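Local structure of abietadiene synthase, chloroplastic (Abies grandis, 3S9V) at residues 50-55 against 261-266; 56-61 against 231-236; 90-95 against 102-107; 202-207 against 448-453; 267-272 against 311-316. The protein is a plant terpene synthase, a mostly helical enzyme with an N-terminal terpene synthase domain of the six-hairpin clan and a metal-binding terpene synthase domain. All coordinates share one frame; numbering follows the deposited sequence.

All five contacts lie toward one end of the elongated chain, 20 to 34 Å from its centre. Contacts 1 and 2 join the early segment 50-61, which runs into helix 56-62, to parts of the chain some 170 to 206 residues later. Contact 3, within residues 90-107, lies in the intervening chain. Contact 4 brings the turn of hairpin 447-453 back to this cluster, its centre about 9 Å from that of contact 2 and 12 Å from that of contact 1. Contact 5 holds the start of helix 269-282, about 27 Å between centres from contact 3. Widely separated chain segments thus build one continuous, largely helical region, with contact 1 touching each of the others.

Contact 1: 50-55 against 261-266; sequences GETNPS and HVPCHY
Ser55 and Val262 mark the close end of this loop-to-loop contact, where Ser55 N donates to Val262 O at 2.7 Å with an N-H...O angle of 162°. The chains are drawn in far enough for the CA atoms of Ser55 and Pro263 to lie 4.6 Å apart. Ser55 CB then rests on the backbone of Pro263, 3.5 Å from its C atom, while OG, anti to the backbone N (chi1 174°), turns to Asp58. Thr52 continues the close packing: its methyl CG2 meets Pro263 CB at 3.5 Å, the two side chains crossing at about a right angle, and its OG1 is engaged with the backbone of Met454. Ser55 is the N-cap residue of helix 56-62, and the partner loop links helices 245-258 and 269-282, so the contact ties a helix start to an interhelical connection of the terpene synthase N-terminal domain. Spacing is wider elsewhere. A water bridges the two backbones, donating to Asn53 O and accepting from Cys264 N at 3.0 Å. Farther along, the CA atoms of Gly50 and Tyr266 are 7.6 Å apart, and the long tyrosine side chain spans the distance: its OH donates to a lone pair of Gly50 O at 2.6 Å, in the carbonyl plane. Pro54 and His261 lie at the partly exposed margin, where Trp82 also meets the imidazole.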
# COMPACT_ATOMS: atom_id res chain seq x y z
N GLY A 50 -10.47 -17.45 8.55
CA GLY A 50 -9.49 -17.59 7.49
C GLY A 50 -9.67 -18.76 6.54
O GLY A 50 -9.99 -19.87 6.94
N GLU A 51 -9.44 -18.49 5.26
CA GLU A 51 -9.54 -19.51 4.23
C GLU A 51 -8.15 -19.88 3.76
O GLU A 51 -7.36 -19.01 3.37
CB GLU A 51 -10.38 -19.02 3.05
CG GLU A 51 -11.86 -18.97 3.34
CD GLU A 51 -12.39 -20.31 3.80
OE1 GLU A 51 -12.11 -21.33 3.13
OE2 GLU A 51 -13.10 -20.35 4.84
N THR A 52 -7.84 -21.17 3.79
CA THR A 52 -6.53 -21.63 3.36
C THR A 52 -6.61 -23.11 3.01
O THR A 52 -7.64 -23.76 3.19
CB THR A 52 -5.47 -21.41 4.47
OG1 THR A 52 -4.18 -21.81 3.99
CG2 THR A 52 -5.80 -22.21 5.70
N ASN A 53 -5.51 -23.63 2.50
CA ASN A 53 -5.45 -25.02 2.08
C ASN A 53 -4.99 -25.95 3.22
O ASN A 53 -4.47 -25.50 4.24
CB ASN A 53 -4.48 -25.14 0.91
CG ASN A 53 -3.05 -24.78 1.29
OD1 ASN A 53 -2.82 -23.80 2.00
ND2 ASN A 53 -2.09 -25.55 0.81
N PRO A 54 -5.20 -27.26 3.04
CA PRO A 54 -4.79 -28.22 4.06
C PRO A 54 -3.28 -28.36 4.09
O PRO A 54 -2.61 -28.15 3.07
CB PRO A 54 -5.49 -29.50 3.62
CG PRO A 54 -5.54 -29.38 2.16
CD PRO A 54 -5.92 -27.94 1.95
N SER A 55 -2.74 -28.66 5.26
CA SER A 55 -1.30 -28.87 5.41
C SER A 55 -1.11 -30.37 5.66
O SER A 55 -1.38 -30.85 6.76
CB SER A 55 -0.75 -28.08 6.59
OG SER A 55 0.62 -28.40 6.80
N HIS A 261 -8.97 -32.16 8.33
CA HIS A 261 -7.57 -31.79 8.16
C HIS A 261 -7.30 -30.43 8.81
O HIS A 261 -8.23 -29.76 9.27
CB HIS A 261 -7.21 -31.71 6.67
CG HIS A 261 -7.98 -30.67 5.92
ND1 HIS A 261 -9.21 -30.91 5.36
CD2 HIS A 261 -7.71 -29.36 5.70
CE1 HIS A 261 -9.68 -29.79 4.82
NE2 HIS A 261 -8.78 -28.84 5.01
N VAL A 262 -6.04 -30.02 8.83
CA VAL A 262 -5.65 -28.73 9.40
C VAL A 262 -4.63 -28.00 8.54
O VAL A 262 -3.95 -28.62 7.71
CB VAL A 262 -5.03 -28.91 10.79
CG1 VAL A 262 -5.97 -29.69 11.69
CG2 VAL A 262 -3.70 -29.61 10.67
N PRO A 263 -4.52 -26.67 8.71
CA PRO A 263 -3.56 -25.83 7.96
C PRO A 263 -2.24 -25.81 8.76
O PRO A 263 -2.12 -26.50 9.77
CB PRO A 263 -4.24 -24.47 7.94
CG PRO A 263 -4.94 -24.44 9.29
CD PRO A 263 -5.54 -25.83 9.38
N CYS A 264 -1.26 -25.02 8.33
CA CYS A 264 0.00 -24.98 9.07
C CYS A 264 0.03 -23.89 10.13
O CYS A 264 1.04 -23.70 10.82
CB CYS A 264 1.21 -24.84 8.12
SG CYS A 264 1.23 -23.39 7.09
N HIS A 265 -1.09 -23.18 10.27
CA HIS A 265 -1.26 -22.12 11.27
C HIS A 265 -2.67 -21.57 11.18
O HIS A 265 -3.22 -21.40 10.09
CB HIS A 265 -0.22 -21.01 11.08
CG HIS A 265 -0.00 -20.62 9.66
ND1 HIS A 265 1.19 -20.09 9.21
CD2 HIS A 265 -0.81 -20.71 8.57
CE1 HIS A 265 1.11 -19.86 7.91
NE2 HIS A 265 -0.09 -20.23 7.50
N TYR A 266 -3.26 -21.32 12.34
CA TYR A 266 -4.63 -20.83 12.40
C TYR A 266 -4.84 -20.21 13.78
O TYR A 266 -4.17 -20.58 14.74
CB TYR A 266 -5.61 -21.99 12.20
CG TYR A 266 -6.87 -21.64 11.46
CD1 TYR A 266 -6.83 -21.20 10.13
CD2 TYR A 266 -8.12 -21.71 12.08
CE1 TYR A 266 -8.00 -20.84 9.44
CE2 TYR A 266 -9.30 -21.35 11.40
CZ TYR A 266 -9.22 -20.92 10.09
OH TYR A 266 -10.37 -20.57 9.43
O HOH W 1 -1.73 -24.65 5.42

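Contact 2: 56-61 against 231-236; sequences AYDTAW and SPASTA
Trp61 lays its CB against the methyl of Ala233, 3.6 Å from Ala233 CB, and the Tyr57 ring reaches the same methyl through CE2 at 3.9 Å. Trp61 CD1 also sits over one face of the Tyr57 ring, offset toward its rim, so the two aromatic groups and the alanine are in mutual contact. Asp58 adds the polar link: with CG anti to the carbonyl carbon (chi1 -72°), OD1 accepts from Ala233 N at 3.1 Å and 152°, on its anti side. That N-H belongs to the first turn of its helix, where Ser231 is the N-cap and its OG accepts from Ser234 N. A water lies between Asp58 OD1 and Ser231 OG, though its very short approach to the serine is doubtful; Asp58 OD2 has Ser55 as its partner. The short helical segments run nearly parallel, 17° apart with axes 8.2 Å from each other. Helix 56-62 also packs against helices 77-85, 101-117 and 151-164.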
# COMPACT_ATOMS: atom_id res chain seq x y z
N ALA A 56 -0.69 -31.10 4.64
CA ALA A 56 -0.51 -32.53 4.81
C ALA A 56 0.41 -32.79 6.00
O ALA A 56 0.17 -33.70 6.80
CB ALA A 56 0.06 -33.13 3.54
N TYR A 57 1.46 -31.99 6.12
CA TYR A 57 2.43 -32.15 7.20
C TYR A 57 1.79 -32.01 8.59
O TYR A 57 1.97 -32.87 9.45
CB TYR A 57 3.54 -31.11 7.05
CG TYR A 57 4.43 -30.96 8.26
CD1 TYR A 57 5.47 -31.86 8.50
CD2 TYR A 57 4.21 -29.94 9.17
CE1 TYR A 57 6.28 -31.73 9.63
CE2 TYR A 57 5.00 -29.81 10.30
CZ TYR A 57 6.03 -30.71 10.52
OH TYR A 57 6.79 -30.58 11.65
N ASP A 58 1.05 -30.93 8.81
CA ASP A 58 0.41 -30.70 10.10
C ASP A 58 -0.69 -31.71 10.35
O ASP A 58 -0.88 -32.17 11.48
CB ASP A 58 -0.18 -29.29 10.15
CG ASP A 58 0.89 -28.22 10.27
OD1 ASP A 58 1.14 -27.73 11.39
OD2 ASP A 58 1.50 -27.89 9.23
N THR A 59 -1.41 -32.08 9.30
CA THR A 59 -2.47 -33.05 9.45
C THR A 59 -1.87 -34.37 9.91
O THR A 59 -2.45 -35.05 10.75
CB THR A 59 -3.21 -33.23 8.13
OG1 THR A 59 -3.73 -31.96 7.72
CG2 THR A 59 -4.35 -34.22 8.27
N ALA A 60 -0.71 -34.70 9.36
CA ALA A 60 -0.03 -35.93 9.73
C ALA A 60 0.29 -35.92 11.23
O ALA A 60 0.21 -36.96 11.89
CB ALA A 60 1.24 -36.09 8.92
N TRP A 61 0.65 -34.76 11.76
CA TRP A 61 0.97 -34.67 13.18
C TRP A 61 -0.27 -34.78 14.06
O TRP A 61 -0.23 -35.41 15.12
CB TRP A 61 1.73 -33.37 13.50
CG TRP A 61 3.21 -33.52 13.27
CD1 TRP A 61 3.90 -33.24 12.12
CD2 TRP A 61 4.17 -34.06 14.20
NE1 TRP A 61 5.23 -33.58 12.28
CE2 TRP A 61 5.42 -34.09 13.54
CE3 TRP A 61 4.09 -34.53 15.52
CZ2 TRP A 61 6.58 -34.57 14.15
CZ3 TRP A 61 5.26 -35.01 16.14
CH2 TRP A 61 6.48 -35.02 15.45
N SER A 231 0.47 -23.00 15.56
CA SER A 231 0.84 -24.19 14.79
C SER A 231 0.17 -25.48 15.28
O SER A 231 0.37 -25.90 16.42
CB SER A 231 2.36 -24.36 14.83
OG SER A 231 2.74 -25.62 14.30
N PRO A 232 -0.64 -26.13 14.42
CA PRO A 232 -1.32 -27.38 14.79
C PRO A 232 -0.37 -28.53 15.12
O PRO A 232 -0.58 -29.26 16.08
CB PRO A 232 -2.17 -27.67 13.56
CG PRO A 232 -2.48 -26.31 13.05
CD PRO A 232 -1.14 -25.64 13.13
N ALA A 233 0.67 -28.71 14.30
CA ALA A 233 1.63 -29.78 14.54
C ALA A 233 2.36 -29.53 15.86
O ALA A 233 2.60 -30.44 16.64
CB ALA A 233 2.63 -29.88 13.39
N SER A 234 2.70 -28.27 16.10
CA SER A 234 3.41 -27.90 17.31
C SER A 234 2.53 -28.17 18.53
O SER A 234 2.99 -28.68 19.55
CB SER A 234 3.80 -26.42 17.25
OG SER A 234 4.86 -26.14 18.16
N THR A 235 1.26 -27.82 18.41
CA THR A 235 0.30 -28.02 19.49
C THR A 235 0.04 -29.50 19.71
O THR A 235 -0.13 -29.94 20.85
CB THR A 235 -1.02 -27.33 19.17
OG1 THR A 235 -0.78 -25.92 18.99
CG2 THR A 235 -2.02 -27.54 20.31
N ALA A 236 0.00 -30.27 18.62
CA ALA A 236 -0.24 -31.70 18.70
C ALA A 236 0.91 -32.37 19.46
O ALA A 236 0.69 -33.22 20.32
CB ALA A 236 -0.35 -32.29 17.29
O HOH W 2 2.95 -25.81 11.78

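Contact 3: 90-95 against 102-107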
# COMPACT_ATOMS: atom_id res chain seq x y z
N ASP A 90 2.73 -38.80 -7.87
CA ASP A 90 4.13 -39.19 -7.80
C ASP A 90 4.49 -39.84 -6.46
O ASP A 90 5.64 -40.19 -6.22
CB ASP A 90 5.02 -37.96 -8.05
CG ASP A 90 4.86 -36.87 -7.00
OD1 ASP A 90 5.52 -35.82 -7.12
OD2 ASP A 90 4.06 -37.06 -6.05
N GLY A 91 3.50 -39.99 -5.58
CA GLY A 91 3.74 -40.63 -4.30
C GLY A 91 4.01 -39.69 -3.15
O GLY A 91 4.14 -40.12 -2.00
N SER A 92 4.10 -38.40 -3.44
CA SER A 92 4.37 -37.42 -2.40
C SER A 92 3.06 -36.87 -1.84
O SER A 92 1.98 -37.17 -2.35
CB SER A 92 5.18 -36.26 -2.97
OG SER A 92 4.38 -35.49 -3.86
N TRP A 93 3.19 -36.09 -0.77
CA TRP A 93 2.06 -35.41 -0.14
C TRP A 93 2.50 -33.95 -0.13
O TRP A 93 3.70 -33.66 -0.16
CB TRP A 93 1.85 -35.87 1.30
CG TRP A 93 1.00 -37.09 1.45
CD1 TRP A 93 -0.36 -37.15 1.53
CD2 TRP A 93 1.47 -38.44 1.56
NE1 TRP A 93 -0.78 -38.45 1.68
CE2 TRP A 93 0.33 -39.26 1.70
CE3 TRP A 93 2.74 -39.03 1.55
CZ2 TRP A 93 0.42 -40.65 1.83
CZ3 TRP A 93 2.83 -40.41 1.68
CH2 TRP A 93 1.68 -41.20 1.82
N GLY A 94 1.54 -33.03 -0.10
CA GLY A 94 1.88 -31.62 -0.09
C GLY A 94 0.93 -30.88 -1.00
O GLY A 94 -0.07 -31.44 -1.45
N GLU A 95 1.23 -29.62 -1.28
CA GLU A 95 0.36 -28.85 -2.15
C GLU A 95 0.63 -29.17 -3.63
O GLU A 95 1.72 -28.90 -4.15
CB GLU A 95 0.55 -27.35 -1.87
CG GLU A 95 -0.49 -26.45 -2.53
CD GLU A 95 -1.89 -27.05 -2.47
OE1 GLU A 95 -2.25 -27.81 -3.39
OE2 GLU A 95 -2.63 -26.76 -1.51
N TYR A 102 11.24 -29.00 -0.83
CA TYR A 102 11.22 -29.07 0.63
C TYR A 102 9.85 -29.44 1.17
O TYR A 102 9.72 -30.33 2.01
CB TYR A 102 11.65 -27.73 1.24
CG TYR A 102 13.10 -27.40 1.01
CD1 TYR A 102 13.47 -26.20 0.39
CD2 TYR A 102 14.12 -28.27 1.41
CE1 TYR A 102 14.80 -25.88 0.19
CE2 TYR A 102 15.46 -27.95 1.21
CZ TYR A 102 15.79 -26.75 0.60
OH TYR A 102 17.11 -26.41 0.39
N ASP A 103 8.82 -28.76 0.68
CA ASP A 103 7.43 -28.99 1.08
C ASP A 103 7.06 -30.47 0.90
O ASP A 103 6.58 -31.11 1.83
CB ASP A 103 6.53 -28.08 0.22
CG ASP A 103 5.03 -28.24 0.53
OD1 ASP A 103 4.59 -27.88 1.65
OD2 ASP A 103 4.29 -28.70 -0.36
N ARG A 104 7.28 -31.01 -0.29
CA ARG A 104 6.94 -32.40 -0.57
C ARG A 104 7.66 -33.43 0.28
O ARG A 104 7.03 -34.35 0.80
CB ARG A 104 7.16 -32.72 -2.06
CG ARG A 104 6.30 -31.89 -3.01
CD ARG A 104 4.81 -32.01 -2.68
NE ARG A 104 4.00 -31.18 -3.56
CZ ARG A 104 3.82 -31.43 -4.86
NH1 ARG A 104 4.39 -32.49 -5.43
NH2 ARG A 104 3.08 -30.61 -5.59
N ILE A 105 8.98 -33.31 0.44
CA ILE A 105 9.70 -34.29 1.26
C ILE A 105 9.35 -34.16 2.73
O ILE A 105 9.40 -35.14 3.47
CB ILE A 105 11.24 -34.18 1.11
CG1 ILE A 105 11.71 -32.78 1.49
CG2 ILE A 105 11.65 -34.53 -0.30
CD1 ILE A 105 13.21 -32.63 1.50
N LEU A 106 9.00 -32.95 3.17
CA LEU A 106 8.62 -32.71 4.56
C LEU A 106 7.30 -33.41 4.83
O LEU A 106 7.17 -34.18 5.78
CB LEU A 106 8.46 -31.21 4.83
CG LEU A 106 7.95 -30.84 6.22
CD1 LEU A 106 9.08 -31.03 7.22
CD2 LEU A 106 7.47 -29.39 6.25
N ALA A 107 6.32 -33.14 3.98
CA ALA A 107 5.00 -33.74 4.13
C ALA A 107 5.01 -35.26 3.95
O ALA A 107 4.33 -35.97 4.68
CB ALA A 107 4.02 -33.11 3.13
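Arg104 reaches from helix 101-117 across the loop that precedes it, gripping Glu95 O and touching Ser92 OG more weakly. The loop carries the sequence pattern QxxDGSWG, beginning at Gln87, which resembles the QW motif (QxxxGxW) of triterpene cyclases. Among the hydrogen bonds, the strong one is Arg104 NH2 to Glu95 O, 2.6 Å and 159°; the oxygen lies near the guanidinium plane, whereas the donor stands above the plane of the carbonyl. Arg104 NE makes a weak bond to the same oxygen, and NH1 a weak one to Ser92 OG. A bend at chi2 (-55°) brings the guanidinium to the loop. Within the loop, Asp90 forms an Asx turn, in which its OD2 accepts from both Ser92 N, at 2.9 Å, and Ser92 OG. Asp103 OD2 adds a weak bond from Glu95 N; its OD1 is held by Val452 N, and Glu95 OE2 by Asn53. The charge pairing is slight: Asp90 OD1 and Arg104 NH1 form a long salt bridge at 3.9 Å, with the carboxylate and guanidinium planes 75° apart. Apolar contact comes from Trp93, which puts CB 4.0 Å from Ala107 CB and sends its indole away from the segment, NE1 bonding to Ile83 O. Trp93 O lies close over the helix, accepting a CA-H...O contact from Arg104 CA at 3.5 Å.

Contact 4: 202-207 against 448-453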
# COMPACT_ATOMS: atom_id res chain seq x y z
N LEU A 202 10.09 -19.78 17.82
CA LEU A 202 10.67 -21.11 18.01
C LEU A 202 9.52 -22.06 18.37
O LEU A 202 9.52 -23.23 17.99
CB LEU A 202 11.70 -21.10 19.14
CG LEU A 202 13.10 -20.59 18.83
CD1 LEU A 202 13.85 -20.32 20.12
CD2 LEU A 202 13.83 -21.61 17.97
N LEU A 203 8.54 -21.54 19.10
CA LEU A 203 7.37 -22.33 19.51
C LEU A 203 6.54 -22.80 18.32
O LEU A 203 5.70 -23.69 18.46
CB LEU A 203 6.49 -21.51 20.45
CG LEU A 203 7.18 -21.05 21.74
CD1 LEU A 203 6.23 -20.18 22.54
CD2 LEU A 203 7.63 -22.25 22.53
N TYR A 204 6.76 -22.18 17.17
CA TYR A 204 6.04 -22.53 15.95
C TYR A 204 6.44 -23.92 15.49
O TYR A 204 5.72 -24.56 14.73
CB TYR A 204 6.36 -21.49 14.87
CG TYR A 204 5.61 -21.66 13.56
CD1 TYR A 204 6.30 -21.86 12.37
CD2 TYR A 204 4.22 -21.55 13.51
CE1 TYR A 204 5.64 -21.94 11.15
CE2 TYR A 204 3.54 -21.63 12.29
CZ TYR A 204 4.26 -21.83 11.12
OH TYR A 204 3.60 -21.92 9.90
N SER A 205 7.60 -24.39 15.94
CA SER A 205 8.05 -25.72 15.53
C SER A 205 8.56 -26.60 16.67
O SER A 205 9.61 -27.22 16.58
CB SER A 205 9.12 -25.60 14.43
OG SER A 205 9.76 -24.34 14.46
N LEU A 206 7.78 -26.65 17.75
CA LEU A 206 8.12 -27.46 18.91
C LEU A 206 8.17 -28.95 18.60
O LEU A 206 8.82 -29.72 19.31
CB LEU A 206 7.12 -27.21 20.04
CG LEU A 206 7.30 -25.88 20.79
CD1 LEU A 206 6.08 -25.60 21.65
CD2 LEU A 206 8.55 -25.97 21.65
N GLU A 207 7.48 -29.38 17.54
CA GLU A 207 7.48 -30.79 17.18
C GLU A 207 8.90 -31.24 16.83
O GLU A 207 9.20 -32.44 16.83
CB GLU A 207 6.51 -31.06 16.02
CG GLU A 207 6.95 -30.51 14.67
CD GLU A 207 6.43 -29.11 14.39
OE1 GLU A 207 6.16 -28.37 15.36
OE2 GLU A 207 6.30 -28.76 13.20
N LEU A 448 4.77 -19.09 1.91
CA LEU A 448 5.65 -20.03 2.58
C LEU A 448 5.63 -19.94 4.10
O LEU A 448 5.97 -18.92 4.68
CB LEU A 448 7.09 -19.85 2.08
CG LEU A 448 8.08 -20.94 2.49
CD1 LEU A 448 7.54 -22.30 2.07
CD2 LEU A 448 9.44 -20.69 1.85
N GLY A 449 5.20 -21.02 4.74
CA GLY A 449 5.17 -21.07 6.19
C GLY A 449 5.90 -22.35 6.57
O GLY A 449 6.94 -22.65 6.00
N LYS A 450 5.36 -23.10 7.52
CA LYS A 450 5.97 -24.36 7.91
C LYS A 450 5.90 -25.21 6.64
O LYS A 450 6.72 -26.10 6.40
CB LYS A 450 5.13 -25.01 9.02
CG LYS A 450 5.61 -26.38 9.49
CD LYS A 450 6.91 -26.30 10.29
CE LYS A 450 6.72 -25.53 11.58
NZ LYS A 450 5.68 -26.15 12.46
N THR A 451 4.89 -24.92 5.82
CA THR A 451 4.65 -25.61 4.55
C THR A 451 4.19 -24.56 3.53
O THR A 451 4.04 -23.39 3.86
CB THR A 451 3.51 -26.64 4.66
OG1 THR A 451 2.27 -25.94 4.86
CG2 THR A 451 3.74 -27.59 5.84
N VAL A 452 3.98 -24.99 2.29
CA VAL A 452 3.48 -24.06 1.28
C VAL A 452 1.97 -23.96 1.49
O VAL A 452 1.29 -24.98 1.58
CB VAL A 452 3.74 -24.56 -0.15
CG1 VAL A 452 2.97 -23.69 -1.14
CG2 VAL A 452 5.23 -24.49 -0.47
N TYR A 453 1.45 -22.75 1.60
CA TYR A 453 0.02 -22.59 1.79
C TYR A 453 -0.55 -21.55 0.84
O TYR A 453 0.19 -20.78 0.22
CB TYR A 453 -0.30 -22.25 3.26
CG TYR A 453 0.21 -20.92 3.76
CD1 TYR A 453 -0.65 -19.84 3.91
CD2 TYR A 453 1.55 -20.75 4.12
CE1 TYR A 453 -0.20 -18.63 4.40
CE2 TYR A 453 2.01 -19.52 4.63
CZ TYR A 453 1.12 -18.47 4.77
OH TYR A 453 1.52 -17.24 5.28
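Tyr204 and Lys450 run past each other in opposite directions, the tyrosine hydroxyl lying at the lysine backbone and the lysine tip at the tyrosine backbone. Lys450 sits in the turn of the small antiparallel beta-hairpin formed by strands 447-448 and 452-453; the first segment is a 3-10 stretch between helices 192-197 and 215-219. With CG anti to the backbone N (chi1 -176°), Tyr204 extends toward the hairpin, where its OH accepts from Lys450 N at 3.2 Å. The lysine chain runs along one face of the ring, with NZ over it in a cation-pi contact, 4.5 Å from the centroid and 15° off the normal, and NZ also donates to Tyr204 O at 2.8 Å. Next, Ser205 CB packs on Lys450 CE, 3.7 Å away. Two residues on, Glu207 meets the lysine tip to tip in a salt bridge through OE2, to which Tyr57 OH also bonds. The ammonium is thus held in a largely buried place by a carboxylate, a carbonyl and a ring face, an environment that probably favours the charged form. Bends at chi2, chi3 and chi4 fold the lysine chain, delivering NZ to the syn lone pair of Glu207 OE2 at 2.8 Å.

Contact 5: 267-272 against 311-316; sequences PLDLFE and WARENP
Pro267 lies across one face of the Arg313 guanidinium, the two side chains crossing at about a right angle with Pro267 CG 3.4 Å from Arg313 NH1. The contact joins the start of helix 269-282 to the loop before helix 320-332, both parts of the terpene synthase N-terminal domain. A cis peptide bond precedes Pro267, and Pro267 CG also touches Ala312 CB. The indole of Trp311 is turned so that Pro267 O meets its edge, in the ring plane, while Leu268 CD2 reaches Trp311 CD1 at an oblique angle, 3.8 Å away. Trp311 CB rests on Phe271 CB, from which the phenyl ring leads away toward Trp275 and Trp447. The Trp311 carbonyl serves the first helical turn, accepting from Phe271 N at 3.1 Å and 158° and more weakly from Leu270 N. Arg313 NH2 forms a salt bridge to Asp225, and Asp269 OD1 bonds to Tyr299 OH. The Asp269 carboxylate stands 79° from the guanidinium plane and makes no salt bridge with it. Instead, with CG between the backbone N and the carbonyl carbon (chi1 55°), it turns to the loop backbone, where the syn lone pair of Asp269 OD2 takes Arg313 N at 3.0 Å.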
# COMPACT_ATOMS: atom_id res chain seq x y z
N PRO A 267 -5.76 -19.23 13.89
CA PRO A 267 -6.56 -18.71 12.77
C PRO A 267 -5.76 -17.68 11.96
O PRO A 267 -4.59 -17.43 12.24
CB PRO A 267 -7.78 -18.12 13.47
CG PRO A 267 -7.22 -17.63 14.78
CD PRO A 267 -6.29 -18.76 15.19
N LEU A 268 -6.41 -17.08 10.96
CA LEU A 268 -5.74 -16.10 10.10
C LEU A 268 -6.62 -14.89 9.83
O LEU A 268 -6.45 -14.20 8.82
CB LEU A 268 -5.36 -16.77 8.78
CG LEU A 268 -4.44 -18.00 8.89
CD1 LEU A 268 -4.29 -18.66 7.52
CD2 LEU A 268 -3.08 -17.58 9.43
N ASP A 269 -7.54 -14.62 10.75
CA ASP A 269 -8.51 -13.54 10.62
C ASP A 269 -8.01 -12.10 10.41
O ASP A 269 -8.63 -11.35 9.68
CB ASP A 269 -9.47 -13.57 11.81
CG ASP A 269 -8.76 -13.53 13.16
OD1 ASP A 269 -9.39 -13.09 14.15
OD2 ASP A 269 -7.59 -13.95 13.24
N LEU A 270 -6.91 -11.72 11.05
CA LEU A 270 -6.41 -10.35 10.87
C LEU A 270 -5.59 -10.25 9.59
O LEU A 270 -5.65 -9.26 8.85
CB LEU A 270 -5.54 -9.94 12.06
CG LEU A 270 -6.12 -10.05 13.48
CD1 LEU A 270 -5.19 -9.30 14.42
CD2 LEU A 270 -7.52 -9.44 13.54
N PHE A 271 -4.80 -11.29 9.35
CA PHE A 271 -3.98 -11.34 8.16
C PHE A 271 -4.88 -11.33 6.91
O PHE A 271 -4.68 -10.54 5.99
CB PHE A 271 -3.10 -12.60 8.22
CG PHE A 271 -2.42 -12.95 6.92
CD1 PHE A 271 -1.78 -11.98 6.17
CD2 PHE A 271 -2.41 -14.26 6.47
CE1 PHE A 271 -1.14 -12.30 4.98
CE2 PHE A 271 -1.77 -14.60 5.28
CZ PHE A 271 -1.13 -13.62 4.54
N GLU A 272 -5.92 -12.16 6.91
CA GLU A 272 -6.81 -12.24 5.76
C GLU A 272 -7.57 -10.95 5.47
O GLU A 272 -7.65 -10.51 4.32
CB GLU A 272 -7.80 -13.39 5.94
CG GLU A 272 -8.75 -13.55 4.78
CD GLU A 272 -9.51 -14.85 4.81
OE1 GLU A 272 -10.47 -14.99 5.61
OE2 GLU A 272 -9.14 -15.75 4.04
N TRP A 311 -1.12 -12.21 13.22
CA TRP A 311 -1.95 -12.57 12.09
C TRP A 311 -3.31 -13.06 12.55
O TRP A 311 -4.27 -13.09 11.77
CB TRP A 311 -1.23 -13.65 11.27
CG TRP A 311 -0.68 -14.76 12.09
CD1 TRP A 311 -1.31 -15.93 12.42
CD2 TRP A 311 0.61 -14.82 12.70
NE1 TRP A 311 -0.48 -16.71 13.20
CE2 TRP A 311 0.70 -16.05 13.38
CE3 TRP A 311 1.71 -13.94 12.73
CZ2 TRP A 311 1.85 -16.43 14.10
CZ3 TRP A 311 2.85 -14.32 13.44
CH2 TRP A 311 2.92 -15.56 14.11
N ALA A 312 -3.40 -13.45 13.82
CA ALA A 312 -4.64 -13.95 14.40
C ALA A 312 -5.02 -13.15 15.62
O ALA A 312 -4.15 -12.64 16.33
CB ALA A 312 -4.48 -15.41 14.79
N ARG A 313 -6.33 -13.04 15.86
CA ARG A 313 -6.86 -12.32 17.01
C ARG A 313 -6.13 -12.82 18.26
O ARG A 313 -5.90 -14.02 18.41
CB ARG A 313 -8.36 -12.58 17.13
CG ARG A 313 -8.75 -14.06 17.07
CD ARG A 313 -8.81 -14.71 18.46
NE ARG A 313 -8.99 -16.16 18.41
CZ ARG A 313 -8.02 -17.04 18.19
NH1 ARG A 313 -6.77 -16.63 18.00
NH2 ARG A 313 -8.29 -18.34 18.16
N GLU A 314 -5.76 -11.90 19.14
CA GLU A 314 -5.07 -12.25 20.38
C GLU A 314 -3.91 -13.20 20.14
O GLU A 314 -3.78 -14.21 20.82
CB GLU A 314 -6.04 -12.87 21.39
CG GLU A 314 -7.54 -12.79 21.03
CD GLU A 314 -8.10 -11.38 21.04
OE1 GLU A 314 -7.69 -10.55 20.20
OE2 GLU A 314 -8.97 -11.10 21.89
N ASN A 315 -3.07 -12.89 19.16
CA ASN A 315 -1.92 -13.73 18.85
C ASN A 315 -0.90 -13.65 20.00
O ASN A 315 -0.76 -12.61 20.64
CB ASN A 315 -1.26 -13.27 17.55
CG ASN A 315 -0.54 -14.39 16.82
OD1 ASN A 315 -1.17 -15.38 16.43
ND2 ASN A 315 0.77 -14.25 16.64
N PRO A 316 -0.20 -14.75 20.29
CA PRO A 316 0.79 -14.76 21.37
C PRO A 316 1.87 -13.69 21.18
O PRO A 316 2.35 -13.10 22.14
CB PRO A 316 1.39 -16.16 21.28
CG PRO A 316 0.30 -16.97 20.66
CD PRO A 316 -0.27 -16.05 19.61